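Local coordinates for transcriptional regulator, LacI family (PDB 4RKR), which probably regulates transcription as a LacI-family, sugar-sensing regulator, with galactose and glucose units bound in the cleft of its periplasmic-binding-protein-like core, at residues P28-F33 / I75-G80; D111-A116 / G152-G157; A171-E176 / A197-M202; S240-D245 / H278-R283. All blocks are in the same frame, centred on the assembly; numbering follows the deposited sequence.

Contact 1 of 4, residues P28-F33 / I75-G80. With GAL (beta-D-galactopyranose), chain E.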
# COMPACT_ATOMS: atom_id res chain seq x y z
N PRO A 28 -4.45 0.64 2.88
CA PRO A 28 -3.31 1.48 2.46
C PRO A 28 -2.69 2.34 3.55
O PRO A 28 -1.54 2.75 3.40
CB PRO A 28 -3.91 2.39 1.39
CG PRO A 28 -4.99 1.57 0.80
CD PRO A 28 -5.57 0.77 1.93
N TYR A 29 -3.44 2.61 4.62
CA TYR A 29 -2.88 3.33 5.75
C TYR A 29 -1.60 2.67 6.28
O TYR A 29 -0.61 3.35 6.54
CB TYR A 29 -3.89 3.47 6.90
CG TYR A 29 -3.26 4.08 8.12
CD1 TYR A 29 -3.05 5.46 8.20
CD2 TYR A 29 -2.83 3.28 9.19
CE1 TYR A 29 -2.44 6.03 9.32
CE2 TYR A 29 -2.21 3.84 10.30
CZ TYR A 29 -2.02 5.21 10.36
OH TYR A 29 -1.42 5.77 11.47
N PHE A 30 -1.62 1.36 6.44
CA PHE A 30 -0.50 0.71 7.13
C PHE A 30 0.79 0.68 6.33
O PHE A 30 1.85 0.93 6.88
CB PHE A 30 -0.89 -0.67 7.63
CG PHE A 30 -1.95 -0.62 8.69
CD1 PHE A 30 -1.67 -0.07 9.94
CD2 PHE A 30 -3.23 -1.08 8.43
CE1 PHE A 30 -2.65 -0.01 10.91
CE2 PHE A 30 -4.21 -1.03 9.40
CZ PHE A 30 -3.92 -0.49 10.64
N PRO A 31 0.71 0.40 5.02
CA PRO A 31 1.97 0.50 4.28
C PRO A 31 2.56 1.90 4.37
O PRO A 31 3.77 2.05 4.51
CB PRO A 31 1.57 0.16 2.83
CG PRO A 31 0.22 -0.44 2.89
CD PRO A 31 -0.34 -0.31 4.28
N ALA A 32 1.71 2.92 4.31
CA ALA A 32 2.17 4.31 4.41
C ALA A 32 2.80 4.57 5.77
O ALA A 32 3.84 5.21 5.86
CB ALA A 32 1.03 5.28 4.16
N PHE A 33 2.15 4.06 6.82
CA PHE A 33 2.66 4.17 8.18
C PHE A 33 4.01 3.47 8.31
O PHE A 33 4.97 4.04 8.80
CB PHE A 33 1.65 3.57 9.17
CG PHE A 33 2.20 3.35 10.54
CD1 PHE A 33 2.46 4.43 11.37
CD2 PHE A 33 2.44 2.08 11.01
CE1 PHE A 33 2.95 4.24 12.65
CE2 PHE A 33 2.93 1.88 12.28
CZ PHE A 33 3.19 2.96 13.10
N ILE A 75 7.54 -1.06 17.70
CA ILE A 75 6.55 -0.05 17.43
C ILE A 75 5.41 -0.75 16.70
O ILE A 75 5.64 -1.52 15.75
CB ILE A 75 7.13 1.01 16.51
CG1 ILE A 75 8.23 1.77 17.22
CG2 ILE A 75 6.01 1.94 16.00
CD1 ILE A 75 9.09 2.62 16.29
N GLY A 76 4.18 -0.50 17.09
CA GLY A 76 3.11 -1.20 16.43
C GLY A 76 1.68 -0.88 16.78
O GLY A 76 1.37 -0.25 17.81
N TYR A 77 0.82 -1.32 15.88
CA TYR A 77 -0.60 -1.43 16.13
C TYR A 77 -0.85 -2.87 16.59
O TYR A 77 -0.61 -3.81 15.83
CB TYR A 77 -1.38 -1.12 14.86
CG TYR A 77 -1.49 0.35 14.53
CD1 TYR A 77 -0.44 1.04 13.90
CD2 TYR A 77 -2.65 1.06 14.82
CE1 TYR A 77 -0.55 2.39 13.60
CE2 TYR A 77 -2.77 2.41 14.52
CZ TYR A 77 -1.73 3.06 13.91
OH TYR A 77 -1.85 4.38 13.64
N LEU A 78 -1.32 -3.04 17.83
CA LEU A 78 -1.32 -4.37 18.46
C LEU A 78 -2.68 -4.99 18.65
O LEU A 78 -2.78 -6.05 19.26
CB LEU A 78 -0.60 -4.32 19.81
CG LEU A 78 0.92 -4.07 19.82
CD1 LEU A 78 1.50 -4.64 21.10
CD2 LEU A 78 1.64 -4.69 18.63
N GLY A 79 -3.73 -4.32 18.16
CA GLY A 79 -5.08 -4.87 18.23
C GLY A 79 -5.57 -5.16 19.64
O GLY A 79 -6.32 -6.10 19.85
N GLY A 80 -5.14 -4.36 20.60
CA GLY A 80 -5.62 -4.50 21.98
C GLY A 80 -4.71 -5.24 22.93
O GLY A 80 -5.04 -5.33 24.11
C1 GAL E . -6.89 2.06 12.32
C2 GAL E . -7.50 2.19 10.93
C3 GAL E . -6.57 2.95 9.99
C4 GAL E . -6.13 4.26 10.62
C5 GAL E . -5.59 4.03 12.03
C6 GAL E . -5.26 5.36 12.68
O2 GAL E . -7.72 0.87 10.42
O3 GAL E . -7.18 3.26 8.74
O4 GAL E . -7.24 5.14 10.68
O5 GAL E . -6.55 3.34 12.84
O6 GAL E . -4.43 5.11 13.81
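One tyrosine ring, Tyr77, takes part in two T-shaped stacks in opposite roles, offering its face to Phe30 and its edge to Phe33, while its hydroxyl touches both Tyr29 and the bound galactose. The cluster joins the start of helix 29-43 to the residues at and just after the end of strand 73-76 in the N-terminal subdomain of the periplasmic-binding-protein-like fold, and forms one wall of the sugar cleft. Phe30 brings CE1 to 3.8 Å from Tyr77 CG, with the two ring planes 79° apart. Against Phe33 the turn is nearly perpendicular, 88°, and Tyr77 CE1 rides over the centre of the phenylalanine ring, 3.8 Å from Phe33 CE2. Held in this way from two directions, the Tyr77 ring is probably restricted in its rotation. Tyr77 OH meets Tyr29 OH at 2.6 Å, a hydrogen bond in which either hydroxyl could be the donor, and lies 2.7 Å from galactose O6, its one proton having both oxygens within reach. Tyr29 has CG trans to its own backbone N (chi1 174°), which carries the ring off the helix and under the sugar: C4 of the galactose sits above the centre of one face, 3.7 Å from Tyr29 CD2. Asp98, Asn27 and Arg151 are among the other residues that bond to the galactose. Behind the cluster Phe33 rests on Leu97 and on Val249 of helix 246-262, and its CZ lies 4.2 Å from Ile75 CG2.

Contact 2 of 4, residues D111-A116 / G152-G157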
# COMPACT_ATOMS: atom_id res chain seq x y z
N ASP A 111 -6.32 12.78 18.72
CA ASP A 111 -7.43 13.52 19.28
C ASP A 111 -8.63 13.38 18.35
O ASP A 111 -8.79 14.17 17.43
CB ASP A 111 -7.04 14.99 19.44
CG ASP A 111 -8.06 15.78 20.19
OD1 ASP A 111 -9.14 15.23 20.51
OD2 ASP A 111 -7.78 16.96 20.46
N TYR A 112 -9.48 12.39 18.60
CA TYR A 112 -10.61 12.12 17.68
C TYR A 112 -11.79 13.08 17.86
O TYR A 112 -12.65 13.19 16.97
CB TYR A 112 -11.09 10.67 17.80
CG TYR A 112 -10.15 9.69 17.12
CD1 TYR A 112 -9.94 9.75 15.74
CD2 TYR A 112 -9.47 8.71 17.84
CE1 TYR A 112 -9.07 8.88 15.11
CE2 TYR A 112 -8.61 7.83 17.21
CZ TYR A 112 -8.42 7.92 15.85
OH TYR A 112 -7.58 7.06 15.20
N GLN A 113 -11.84 13.76 19.00
CA GLN A 113 -12.81 14.83 19.23
C GLN A 113 -12.51 16.07 18.42
O GLN A 113 -13.40 16.67 17.83
CB GLN A 113 -12.83 15.20 20.71
CG GLN A 113 -13.41 14.10 21.57
CD GLN A 113 -13.62 14.56 23.00
OE1 GLN A 113 -13.26 15.68 23.37
NE2 GLN A 113 -14.21 13.69 23.80
N HIS A 114 -11.25 16.49 18.42
CA HIS A 114 -10.84 17.56 17.55
C HIS A 114 -11.12 17.24 16.07
O HIS A 114 -11.62 18.07 15.31
CB HIS A 114 -9.37 17.84 17.73
CG HIS A 114 -8.81 18.77 16.71
ND1 HIS A 114 -8.82 20.14 16.88
CD2 HIS A 114 -8.23 18.54 15.51
CE1 HIS A 114 -8.26 20.71 15.82
NE2 HIS A 114 -7.89 19.76 14.98
N ALA A 115 -10.79 16.02 15.66
CA ALA A 115 -11.05 15.60 14.28
C ALA A 115 -12.56 15.62 13.99
O ALA A 115 -12.97 16.06 12.92
CB ALA A 115 -10.48 14.22 14.01
N ALA A 116 -13.36 15.13 14.93
CA ALA A 116 -14.82 15.13 14.78
C ALA A 116 -15.36 16.54 14.58
O ALA A 116 -16.18 16.79 13.70
CB ALA A 116 -15.49 14.49 15.99
N GLY A 152 -15.80 6.89 16.06
CA GLY A 152 -17.23 6.71 15.83
C GLY A 152 -18.03 7.38 16.93
O GLY A 152 -18.95 8.14 16.64
N LYS A 153 -17.69 7.11 18.18
CA LYS A 153 -18.40 7.73 19.31
C LYS A 153 -18.20 9.24 19.27
O LYS A 153 -19.14 10.00 19.49
CB LYS A 153 -17.92 7.19 20.66
CG LYS A 153 -18.33 5.75 20.97
CD LYS A 153 -17.59 5.22 22.19
CE LYS A 153 -18.28 4.02 22.85
NZ LYS A 153 -17.90 2.72 22.24
N ALA A 154 -16.97 9.67 18.97
CA ALA A 154 -16.64 11.10 18.97
C ALA A 154 -17.49 11.89 17.97
O ALA A 154 -17.85 13.04 18.22
CB ALA A 154 -15.16 11.29 18.67
N VAL A 155 -17.79 11.28 16.83
CA VAL A 155 -18.52 11.97 15.77
C VAL A 155 -20.00 12.06 16.16
O VAL A 155 -20.60 13.13 16.05
CB VAL A 155 -18.35 11.24 14.42
CG1 VAL A 155 -19.27 11.84 13.36
CG2 VAL A 155 -16.90 11.31 13.97
N ALA A 156 -20.57 10.95 16.60
CA ALA A 156 -21.93 10.92 17.10
C ALA A 156 -22.11 11.99 18.17
O ALA A 156 -22.94 12.89 18.03
CB ALA A 156 -22.28 9.55 17.65
N GLY A 157 -21.30 11.90 19.22
CA GLY A 157 -21.30 12.91 20.27
C GLY A 157 -21.41 14.32 19.70
O GLY A 157 -22.24 15.11 20.14
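Ala154 presses its methyl group against the first turn of helix 112-125, where it meets the backbone of Tyr112 and the side chain of Ala116. This is helix-helix packing within the C-terminal subdomain of the periplasmic-binding-protein-like fold: the axes of 112-116 and 152-157 cross at -45° and approach to 8.5 Å, a closeness permitted by small side chains. Tyr112 begins in this interface and ends in the sugar cleft. Its CB faces Ala154 CB at 4.2 Å; from there CG turns to the side of the backbone N (chi1 -75°) and the ring heads away from the neighbouring segment, packing on Val150, Arg151 and Met226 and touching both bound sugars, with CE1 turned to the imidazole of His278. At the tip, OH is hydrogen-bonded to Asp98 OD2, which also binds the galactose. Tyr112 thus couples the helix pair to the ligand site, and Asp98 ties its hydroxyl to the other subdomain. Asp111 is the N-cap of the helix, its OD1 accepting a weak bond from His114 N. One turn on, Ala116 CB settles into the groove beside Ala154 and Val155, 3.6 Å from Ala154 O and 4.0 Å from Val155 CG2.

Contact 3 of 4, residues A171-E176 / A197-M202; sequences AEETAE and AFNDLM. With GAL (beta-D-galactopyranose), chain E.
Glu173 is stretched out, CG opposite its backbone N (chi1 -175°) and the chain straight beyond, whereas Asn199 folds its CG in between N and the carbonyl carbon (chi1 63°); the side chains therefore cross at about a right angle beside the galactose. Glu173 OE2 accepts a hydrogen bond from O2 of galactose at 2.5 Å, and Asn199 ND2 donates to O3 at 3.0 Å. The same Glu173 OE2 approaches the edge of the Phe198 ring, whose position is backed by a cation-pi contact with Arg151. Asn199 has a second task as N-cap of helix 200-212: its OD1 accepts from Met202 N at 3.0 Å, an almost straight bond that holds the side-chain amide with ND2 turned to the sugar. Both segments run from the C-terminal end of a parallel strand (166-171, 194-197) through a loop into the next helix, the usual place for binding sites in this alpha/beta fold, with Glu173 centring an inverse gamma turn. With an alanine here, galactose O2 would probably lose its acceptor and the Phe198 edge its neighbour. Beneath, Met202 bends at its thioether to put CE 3.4 Å from Glu172 O, and Leu201 CD1 touches Ala175 CB at 4.1 Å.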
# COMPACT_ATOMS: atom_id res chain seq x y z
N ALA A 171 -20.31 -0.89 8.31
CA ALA A 171 -19.81 -1.92 7.42
C ALA A 171 -18.42 -2.38 7.86
O ALA A 171 -17.78 -1.79 8.73
CB ALA A 171 -19.78 -1.41 5.99
N GLU A 172 -17.99 -3.47 7.25
CA GLU A 172 -16.69 -4.05 7.49
C GLU A 172 -15.70 -3.11 6.82
O GLU A 172 -16.02 -2.48 5.81
CB GLU A 172 -16.64 -5.46 6.88
CG GLU A 172 -15.67 -6.42 7.54
CD GLU A 172 -15.52 -7.72 6.77
OE1 GLU A 172 -15.48 -7.67 5.52
OE2 GLU A 172 -15.42 -8.79 7.41
N GLU A 173 -14.50 -3.03 7.37
CA GLU A 173 -13.55 -2.01 6.96
C GLU A 173 -12.86 -2.39 5.63
O GLU A 173 -11.67 -2.67 5.59
CB GLU A 173 -12.54 -1.79 8.08
CG GLU A 173 -11.53 -0.67 7.85
CD GLU A 173 -10.59 -0.49 9.04
OE1 GLU A 173 -10.82 -1.08 10.12
OE2 GLU A 173 -9.62 0.27 8.89
N THR A 174 -13.63 -2.40 4.55
CA THR A 174 -13.08 -2.54 3.21
C THR A 174 -13.81 -1.57 2.29
O THR A 174 -14.87 -1.05 2.64
CB THR A 174 -13.19 -3.98 2.68
OG1 THR A 174 -14.57 -4.33 2.52
CG2 THR A 174 -12.54 -4.96 3.65
N ALA A 175 -13.23 -1.32 1.12
CA ALA A 175 -13.83 -0.43 0.14
C ALA A 175 -15.15 -1.01 -0.35
O ALA A 175 -16.17 -0.33 -0.37
CB ALA A 175 -12.89 -0.21 -1.03
N GLU A 176 -15.11 -2.28 -0.74
CA GLU A 176 -16.28 -2.98 -1.26
C GLU A 176 -17.38 -3.08 -0.21
O GLU A 176 -18.54 -2.85 -0.51
CB GLU A 176 -15.89 -4.38 -1.74
CG GLU A 176 -17.08 -5.28 -2.10
CD GLU A 176 -17.84 -4.82 -3.34
OE1 GLU A 176 -17.46 -3.79 -3.95
OE2 GLU A 176 -18.83 -5.49 -3.71
N ALA A 197 -16.76 9.26 6.62
CA ALA A 197 -16.37 7.87 6.57
C ALA A 197 -15.36 7.61 7.66
O ALA A 197 -14.53 8.47 7.97
CB ALA A 197 -15.78 7.54 5.21
N PHE A 198 -15.42 6.41 8.23
CA PHE A 198 -14.46 5.96 9.24
C PHE A 198 -13.01 6.24 8.80
O PHE A 198 -12.22 6.79 9.56
CB PHE A 198 -14.66 4.48 9.52
CG PHE A 198 -13.65 3.90 10.45
CD1 PHE A 198 -13.78 4.05 11.82
CD2 PHE A 198 -12.57 3.18 9.95
CE1 PHE A 198 -12.84 3.52 12.69
CE2 PHE A 198 -11.62 2.65 10.82
CZ PHE A 198 -11.76 2.82 12.19
N ASN A 199 -12.69 5.89 7.57
CA ASN A 199 -11.37 6.21 7.04
C ASN A 199 -11.38 6.33 5.51
O ASN A 199 -12.41 6.11 4.87
CB ASN A 199 -10.35 5.17 7.52
CG ASN A 199 -10.64 3.77 7.01
OD1 ASN A 199 -11.49 3.56 6.13
ND2 ASN A 199 -9.93 2.79 7.56
N ASP A 200 -10.23 6.66 4.93
CA ASP A 200 -10.13 6.94 3.50
C ASP A 200 -10.43 5.71 2.65
O ASP A 200 -11.05 5.83 1.58
CB ASP A 200 -8.75 7.52 3.13
CG ASP A 200 -8.55 8.93 3.66
OD1 ASP A 200 -9.50 9.47 4.25
OD2 ASP A 200 -7.45 9.49 3.50
N LEU A 201 -10.01 4.54 3.11
CA LEU A 201 -10.33 3.30 2.39
C LEU A 201 -11.84 3.11 2.22
O LEU A 201 -12.30 2.87 1.11
CB LEU A 201 -9.76 2.07 3.11
CG LEU A 201 -10.01 0.73 2.41
CD1 LEU A 201 -9.47 0.73 0.99
CD2 LEU A 201 -9.41 -0.39 3.24
N MET A 202 -12.59 3.20 3.32
CA MET A 202 -14.05 3.05 3.29
C MET A 202 -14.67 4.19 2.46
O MET A 202 -15.61 3.99 1.69
CB MET A 202 -14.65 3.00 4.72
CG MET A 202 -14.18 1.82 5.60
SD MET A 202 -14.99 1.75 7.19
CE MET A 202 -16.41 0.77 6.75
C1 GAL E . -6.89 2.06 12.32
C2 GAL E . -7.50 2.19 10.93
C3 GAL E . -6.57 2.95 9.99
C4 GAL E . -6.13 4.26 10.62
C5 GAL E . -5.59 4.03 12.03
C6 GAL E . -5.26 5.36 12.68
O2 GAL E . -7.72 0.87 10.42
O3 GAL E . -7.18 3.26 8.74
O4 GAL E . -7.24 5.14 10.68
O5 GAL E . -6.55 3.34 12.84
O6 GAL E . -4.43 5.11 13.81

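Contact 4 of 4, residues S240-D245 / H278-R283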
# COMPACT_ATOMS: atom_id res chain seq x y z
N SER A 240 -11.41 14.73 0.12
CA SER A 240 -11.19 15.55 1.31
C SER A 240 -11.16 14.63 2.52
O SER A 240 -11.94 13.68 2.61
CB SER A 240 -12.29 16.60 1.47
OG SER A 240 -12.20 17.59 0.46
N THR A 241 -10.27 14.90 3.45
CA THR A 241 -10.05 13.99 4.55
C THR A 241 -9.49 14.69 5.78
O THR A 241 -8.85 15.74 5.68
CB THR A 241 -9.10 12.87 4.09
OG1 THR A 241 -9.00 11.88 5.11
CG2 THR A 241 -7.71 13.42 3.74
N MET A 242 -9.77 14.12 6.95
CA MET A 242 -9.06 14.49 8.15
C MET A 242 -7.72 13.74 8.14
O MET A 242 -7.67 12.54 8.42
CB MET A 242 -9.89 14.18 9.40
CG MET A 242 -11.13 15.05 9.58
SD MET A 242 -10.83 16.84 9.48
CE MET A 242 -9.63 17.14 10.74
N ALA A 243 -6.64 14.45 7.79
CA ALA A 243 -5.36 13.83 7.44
C ALA A 243 -4.36 13.83 8.58
O ALA A 243 -4.28 14.78 9.33
CB ALA A 243 -4.73 14.54 6.24
N LEU A 244 -3.60 12.74 8.67
CA LEU A 244 -2.45 12.63 9.55
C LEU A 244 -1.19 12.82 8.73
O LEU A 244 -1.03 12.18 7.67
CB LEU A 244 -2.39 11.23 10.17
CG LEU A 244 -3.49 10.79 11.13
CD1 LEU A 244 -3.29 9.33 11.52
CD2 LEU A 244 -3.49 11.68 12.37
N ASP A 245 -0.28 13.66 9.21
CA ASP A 245 1.04 13.77 8.61
C ASP A 245 1.85 12.56 9.09
O ASP A 245 2.26 12.49 10.25
CB ASP A 245 1.72 15.08 9.01
CG ASP A 245 3.10 15.23 8.42
OD1 ASP A 245 3.53 14.30 7.70
OD2 ASP A 245 3.75 16.26 8.67
N HIS A 278 -5.15 15.39 13.76
CA HIS A 278 -5.37 15.37 12.31
C HIS A 278 -5.51 16.80 11.84
O HIS A 278 -5.92 17.66 12.61
CB HIS A 278 -6.67 14.65 11.96
CG HIS A 278 -6.71 13.21 12.36
ND1 HIS A 278 -6.96 12.80 13.66
CD2 HIS A 278 -6.60 12.08 11.63
CE1 HIS A 278 -6.96 11.48 13.71
NE2 HIS A 278 -6.74 11.02 12.49
N ARG A 279 -5.18 17.04 10.57
CA ARG A 279 -5.40 18.32 9.93
C ARG A 279 -6.34 18.10 8.75
O ARG A 279 -6.19 17.13 8.00
CB ARG A 279 -4.07 18.90 9.45
CG ARG A 279 -3.98 20.42 9.56
CD ARG A 279 -2.55 20.95 9.71
NE ARG A 279 -1.51 19.94 9.50
CZ ARG A 279 -0.80 19.35 10.46
NH1 ARG A 279 -0.97 19.65 11.75
NH2 ARG A 279 0.11 18.44 10.13
N LEU A 280 -7.31 19.00 8.58
CA LEU A 280 -8.27 18.90 7.49
C LEU A 280 -7.62 19.32 6.20
O LEU A 280 -7.02 20.39 6.12
CB LEU A 280 -9.51 19.77 7.74
CG LEU A 280 -10.59 19.80 6.65
CD1 LEU A 280 -11.26 18.46 6.44
CD2 LEU A 280 -11.63 20.86 6.98
N VAL A 281 -7.73 18.46 5.19
CA VAL A 281 -7.17 18.72 3.88
C VAL A 281 -8.32 18.72 2.90
O VAL A 281 -8.95 17.68 2.71
CB VAL A 281 -6.18 17.63 3.48
CG1 VAL A 281 -5.80 17.75 2.00
CG2 VAL A 281 -4.96 17.70 4.39
N LEU A 282 -8.58 19.86 2.29
CA LEU A 282 -9.74 20.02 1.43
C LEU A 282 -9.38 19.76 -0.02
O LEU A 282 -8.51 20.39 -0.59
CB LEU A 282 -10.29 21.44 1.54
CG LEU A 282 -10.91 21.81 2.88
CD1 LEU A 282 -11.22 23.29 2.93
CD2 LEU A 282 -12.15 20.99 3.13
N ARG A 283 -10.06 18.79 -0.59
CA ARG A 283 -9.84 18.42 -1.97
C ARG A 283 -11.15 18.60 -2.72
O ARG A 283 -11.93 19.45 -2.38
CB ARG A 283 -9.28 17.00 -2.06
CG ARG A 283 -7.92 16.84 -1.39
CD ARG A 283 -7.17 15.60 -1.83
NE ARG A 283 -5.94 15.37 -1.08
CZ ARG A 283 -5.75 14.37 -0.22
NH1 ARG A 283 -6.70 13.49 -0.01
NH2 ARG A 283 -4.60 14.26 0.40
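Strands 240-243 and 279-281 run antiparallel, their axes at 162°, joined by paired backbone bonds at Thr241-Val281 and Ala243-Arg279, with Met242 and Leu280 as the non-hydrogen-bonded pair between them. They belong to the sheet of the C-terminal subdomain of the periplasmic-binding-protein-like fold. Ala243 N reaches Arg279 O at 2.7 Å from above the carbonyl plane. Met242 and Leu280 share the face covered by helix 112-125; Met242, bent at chi2 (-52°) and chi3, sets SD 3.5 Å from Leu280 CD1. On the reverse face Ala243 CB rests on Val281 CG2 at 3.7 Å. Beyond the strands Leu244 lays CD2 over one face of the His278 imidazole in a CH-pi contact, 3.4 Å from the ring centroid. The ring also packs on Ala115 and Met226, so a glycine here is likely to open a gap and strip Leu244 CD2 of the surface it lies on. At the far end the side chains of Thr241 and Arg283 lie side by side, Thr241 CG2 obliquely 3.9 Å from Arg283 NH1, which is hydrogen-bonded to Leu239 O. A side chain extends the pairing: Ser240 OG accepts from Arg283 N at 2.7 Å with an N-H...O angle of 163°.

In the fold
Contact 1 lies in the N-terminal subdomain and contacts 2 and 3 in the C-terminal one; contact 4 starts there and runs to the crossover between the two. Contacts 1 and 3, centres 16 Å apart, both bind the galactose and also meet directly across the cleft, Pro28 CD being 4.0 Å from Leu201 CD1. The Leu244 side chain of contact 4 comes within about 5 Å of the sugar, its CD1 4.0 Å from Tyr29 OH, and residues 240-245 lead into helix 246-262, which packs against Phe33. Contacts 2 and 4 meet where Tyr112 CE1 comes 3.6 Å from His278 CE1. Asp200 OD1 and Thr241 OG1, 2.6 Å apart in a probable hydrogen bond, connect contact 3 to contact 4.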